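Benzoylformate Decarboxylase (Polynucleobacter necessarius, PDB 4K9Q) catalyses the decarboxylation of benzoylformate, using thiamine diphosphate and a magnesium ion as cofactors. Local coordinates at the interface of chains A and B and the interface of chains A and C. Sequence-based numbering; all coordinates share one arbitrary frame. Chains: chain A/B/C, Benzoylformate Decarboxylase.

Three patches of chain A meet two neighbouring copies of the same protein. Contact 1 faces chain B; contact 2 and contact 3 both face chain C. The C-alpha centres of contact 1 lie about 31 Å from those of contact 2 and about 30 Å from those of contact 3. Contact 2 and contact 3 are about 14 Å apart and use neighbouring residues of chain C, 105-106 and 109-110. Strand 309-312 carries contact 1 in chain B and follows the contact 3 loop in chain A. Both interfaces are two-fold. They probably help tie chain A into the deposited four-copy assembly, an arrangement common in this family.

Contact 1: the interface of chains A and B. Residues chain A 175-177; chain B 186, 310-312.
A loop of chain A, residues 175-177, runs beside strand 309-312 of chain B, with helix 184-196 of chain B on another side. The carbonyl O of A:Thr175 takes two hydrogen bonds from B:Ser310. The backbone N of B:Ser310 reaches O of A:Thr175 at 3.0 Å, from above the carbonyl plane. The hydroxyl OG of B:Ser310 donates to O of A:Thr175 at 3.2 Å, in the carbonyl plane and on a lone pair. A chi1 of 60° turns this OG toward the same carbonyl that its own backbone N-H binds. CG1 of A:Val176 lies 3.6 Å from OG of B:Ser310. Further along, the hydroxyl OG of A:Ser177 accepts from the backbone N of B:Val312 at 3.1 Å, with 153° at the hydrogen. The CB of A:Ser177 lies 3.8 Å from CA of B:Leu311 and also touches CG of B:Lys186. An alanine in place of A:Ser177 would keep CB but would probably leave the N-H of B:Val312 without this acceptor. Water fills in between the chains. Water 1 joins N of A:Ser177 to OG of B:Ser310, which it meets at 2.9 Å. Water 2 links OG1 of A:Thr175 to the carbonyl O of B:Ser310, 2.7 Å from that O. The patch fastens the loop of chain A along the strand of chain B and probably helps hold the two copies together.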
# COMPACT_ATOMS: atom_id res chain seq x y z
N THR A 175 6.89 -22.95 18.39
CA THR A 175 8.28 -22.72 18.02
C THR A 175 8.45 -22.79 16.50
O THR A 175 7.64 -23.39 15.80
CB THR A 175 9.26 -23.70 18.69
OG1 THR A 175 9.09 -25.01 18.15
CG2 THR A 175 9.04 -23.75 20.20
N VAL A 176 9.52 -22.17 16.01
CA VAL A 176 9.79 -22.12 14.57
C VAL A 176 11.27 -22.38 14.32
O VAL A 176 12.09 -22.33 15.24
CB VAL A 176 9.43 -20.74 13.96
CG1 VAL A 176 7.94 -20.46 14.12
CG2 VAL A 176 10.27 -19.62 14.60
N SER A 177 11.60 -22.66 13.06
CA SER A 177 13.00 -22.74 12.66
C SER A 177 13.48 -21.33 12.38
O SER A 177 12.70 -20.46 12.00
CB SER A 177 13.15 -23.60 11.40
OG SER A 177 12.44 -23.06 10.30
N LYS B 186 16.74 -29.09 13.28
CA LYS B 186 15.30 -29.26 13.38
C LYS B 186 14.88 -30.64 12.89
O LYS B 186 13.94 -31.23 13.43
CB LYS B 186 14.54 -28.17 12.62
CG LYS B 186 14.75 -26.76 13.18
CD LYS B 186 14.52 -26.69 14.68
CE LYS B 186 13.10 -26.32 15.02
NZ LYS B 186 12.97 -25.81 16.45
N SER B 310 7.25 -25.90 14.27
CA SER B 310 7.38 -25.93 12.83
C SER B 310 8.81 -25.78 12.35
O SER B 310 9.70 -25.36 13.10
CB SER B 310 6.51 -24.83 12.19
OG SER B 310 6.90 -23.54 12.65
N LEU B 311 9.04 -26.16 11.10
CA LEU B 311 10.26 -25.79 10.39
C LEU B 311 9.91 -25.50 8.94
O LEU B 311 8.89 -26.00 8.42
CB LEU B 311 11.35 -26.87 10.50
CG LEU B 311 11.13 -28.24 9.84
CD1 LEU B 311 11.39 -28.22 8.33
CD2 LEU B 311 12.04 -29.26 10.52
N VAL B 312 10.73 -24.69 8.29
CA VAL B 312 10.51 -24.34 6.90
C VAL B 312 11.43 -25.16 6.01
O VAL B 312 12.66 -25.19 6.22
CB VAL B 312 10.75 -22.84 6.63
CG1 VAL B 312 10.31 -22.48 5.22
CG2 VAL B 312 9.98 -21.98 7.65
O HOH W 1 9.28 -22.69 11.18
O HOH W 2 10.21 -25.86 15.75
O HOH W 3 4.81 -23.16 14.42

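Contact 2: the interface of chains A and C. Residues chain A 233, 276, 278, 396-398; chain C 109-110.
C:Leu109 pushes its two methyl groups into a pocket of chain A. CD2 of C:Leu109 sits over the centre of one face of the A:Phe233 ring, 3.7 Å from the centroid, in a CH-pi contact. CD2 of C:Leu109 also lies above a face of the A:Tyr278 ring, offset toward the rim, 3.9 Å from CG of A:Tyr278. The other methyl, CD1 of C:Leu109, meets the carbonyl O of A:Ala396 at 3.5 Å and the aliphatic CD of A:Arg276 at 3.9 Å. With chi1 at -170°, CG of C:Leu109 points away from its own backbone N, and the fork can part between the aromatic rings and the A:Arg276 side. C:Leu110 takes the next place. CD1 of C:Leu110 touches CE1 of A:Tyr278 at 3.6 Å, and its CD2 faces the carbonyl O of A:Ser397. Water 4 adds a polar bridge from N of C:Leu110 to O of A:Ser397, which it meets at 2.8 Å. Behind this shell, NH1 of the A:Arg276 guanidinium donates to the carbonyl O of A:Phe233 at 2.9 Å. That O lies at the guanidinium edge, near its plane, while the O of A:Ala396 lies over one face. This probably helps hold the arginine's aliphatic part across C:Leu109. A:Gly398 is a thiamine diphosphate-binding residue next to A:Ser397. The patch therefore packs chain C against a cofactor-binding loop of chain A and probably helps keep that loop in place.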
# COMPACT_ATOMS: atom_id res chain seq x y z
N PHE A 233 30.64 -2.35 2.07
CA PHE A 233 29.67 -1.98 3.10
C PHE A 233 29.17 -3.18 3.91
O PHE A 233 27.98 -3.30 4.20
CB PHE A 233 28.52 -1.19 2.48
CG PHE A 233 28.88 0.23 2.19
CD1 PHE A 233 28.86 1.17 3.21
CD2 PHE A 233 29.29 0.62 0.93
CE1 PHE A 233 29.22 2.48 2.96
CE2 PHE A 233 29.66 1.94 0.68
CZ PHE A 233 29.62 2.86 1.70
N ARG A 276 26.50 -4.46 -2.93
CA ARG A 276 26.04 -3.26 -2.23
C ARG A 276 26.86 -2.05 -2.67
O ARG A 276 27.69 -1.51 -1.93
CB ARG A 276 26.10 -3.47 -0.71
CG ARG A 276 25.49 -2.34 0.10
CD ARG A 276 25.45 -2.73 1.56
NE ARG A 276 24.39 -3.71 1.81
CZ ARG A 276 24.34 -4.48 2.90
NH1 ARG A 276 25.29 -4.38 3.82
NH2 ARG A 276 23.35 -5.34 3.05
N TYR A 278 27.54 1.90 -4.02
CA TYR A 278 27.10 3.19 -3.51
C TYR A 278 27.31 4.30 -4.55
O TYR A 278 26.35 4.73 -5.19
CB TYR A 278 27.77 3.51 -2.16
CG TYR A 278 27.34 4.81 -1.53
CD1 TYR A 278 26.14 5.42 -1.90
CD2 TYR A 278 28.12 5.43 -0.58
CE1 TYR A 278 25.74 6.62 -1.32
CE2 TYR A 278 27.74 6.63 0.01
CZ TYR A 278 26.55 7.22 -0.37
OH TYR A 278 26.16 8.41 0.21
N ALA A 396 23.73 -1.52 8.14
CA ALA A 396 23.70 -2.10 6.80
C ALA A 396 23.15 -1.11 5.77
O ALA A 396 23.25 -1.35 4.56
CB ALA A 396 22.87 -3.39 6.78
N SER A 397 22.60 0.00 6.25
CA SER A 397 21.72 0.85 5.45
C SER A 397 22.30 2.20 5.02
O SER A 397 21.78 2.84 4.11
CB SER A 397 20.46 1.14 6.25
OG SER A 397 20.81 2.00 7.33
N GLY A 398 23.34 2.66 5.72
CA GLY A 398 23.86 4.00 5.53
C GLY A 398 23.04 5.13 6.16
O GLY A 398 23.37 6.30 5.98
N LEU C 109 23.18 0.41 -2.20
CA LEU C 109 23.05 1.13 -0.94
C LEU C 109 22.25 2.41 -1.12
O LEU C 109 22.41 3.11 -2.13
CB LEU C 109 24.43 1.47 -0.38
CG LEU C 109 24.44 2.00 1.04
CD1 LEU C 109 24.16 0.88 2.02
CD2 LEU C 109 25.79 2.67 1.33
N LEU C 110 21.38 2.69 -0.16
CA LEU C 110 20.65 3.96 -0.10
C LEU C 110 19.63 4.13 -1.23
O LEU C 110 19.22 5.25 -1.56
CB LEU C 110 21.61 5.15 0.04
CG LEU C 110 22.24 5.21 1.45
CD1 LEU C 110 23.56 5.95 1.47
CD2 LEU C 110 21.28 5.81 2.47
O HOH W 4 20.23 1.47 2.25

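Contact 3: the interface of chains A and C. Residues chain A 304-306; chain C 105-106.
The side-chain amide of C:Asn106 is the flat group that meets chain A. Over one of its faces lies the methyl CG1 of A:Val306, above the amide carbon CG of C:Asn106 at 3.5 Å. At its edge, close to the amide plane, lies the carbonyl O of A:Lys304, which accepts a hydrogen bond from ND2 of C:Asn106 at 2.9 Å. The bond is fairly straight, 162° at the hydrogen. Seen from the acceptor, the nitrogen comes from above the carbonyl plane, 47° out of it, and is not on a lone pair. CG1 of A:Val306 also meets CB of C:Asn106 at 3.6 Å, touching the root of the side chain as well as its amide. A chi1 of -53° places CG of C:Asn106 opposite its own carbonyl carbon and beside its backbone N, with the amide directed at the chain A loop. The bond to A:Lys304 and the methyl of A:Val306 should together limit rotation of the amide. C:Asn106 closes the 3-10 helix 104-106 of chain C. Its partners belong to loop 304-306 of chain A, between helix 299-303 and strand 309-312. The contact probably helps hold the two copies together here. The chain of A:Lys304 runs extended beyond CG past the backbone of C:Asn106, and the aliphatic CG of A:Lys304 lies 4.0 Å from the carbonyl O of C:Asn106.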
# COMPACT_ATOMS: atom_id res chain seq x y z
N LYS A 304 17.72 -9.97 -6.97
CA LYS A 304 18.07 -8.69 -7.59
C LYS A 304 19.58 -8.52 -7.86
O LYS A 304 20.03 -7.42 -8.19
CB LYS A 304 17.55 -7.52 -6.74
CG LYS A 304 18.24 -7.34 -5.40
CD LYS A 304 17.44 -6.39 -4.52
CE LYS A 304 18.22 -6.00 -3.29
NZ LYS A 304 17.32 -5.36 -2.27
N ALA A 305 20.34 -9.61 -7.73
CA ALA A 305 21.78 -9.58 -8.00
C ALA A 305 22.08 -9.06 -9.41
O ALA A 305 21.31 -9.29 -10.34
CB ALA A 305 22.38 -10.98 -7.81
N VAL A 306 23.21 -8.39 -9.58
CA VAL A 306 23.56 -7.84 -10.90
C VAL A 306 24.07 -8.92 -11.85
O VAL A 306 24.01 -8.77 -13.07
CB VAL A 306 24.59 -6.70 -10.79
CG1 VAL A 306 23.99 -5.47 -10.11
CG2 VAL A 306 25.83 -7.16 -10.03
N LEU C 105 17.51 -0.64 -10.54
CA LEU C 105 16.90 -1.96 -10.66
C LEU C 105 17.47 -2.97 -9.67
O LEU C 105 16.75 -3.83 -9.16
CB LEU C 105 17.07 -2.48 -12.10
CG LEU C 105 16.68 -3.93 -12.37
CD1 LEU C 105 15.17 -4.14 -12.21
CD2 LEU C 105 17.15 -4.32 -13.78
N ASN C 106 18.76 -2.87 -9.40
CA ASN C 106 19.41 -3.82 -8.52
C ASN C 106 19.60 -3.34 -7.08
O ASN C 106 20.24 -4.01 -6.27
CB ASN C 106 20.73 -4.28 -9.13
CG ASN C 106 20.55 -4.79 -10.55
OD1 ASN C 106 20.82 -4.07 -11.52
ND2 ASN C 106 20.06 -6.02 -10.69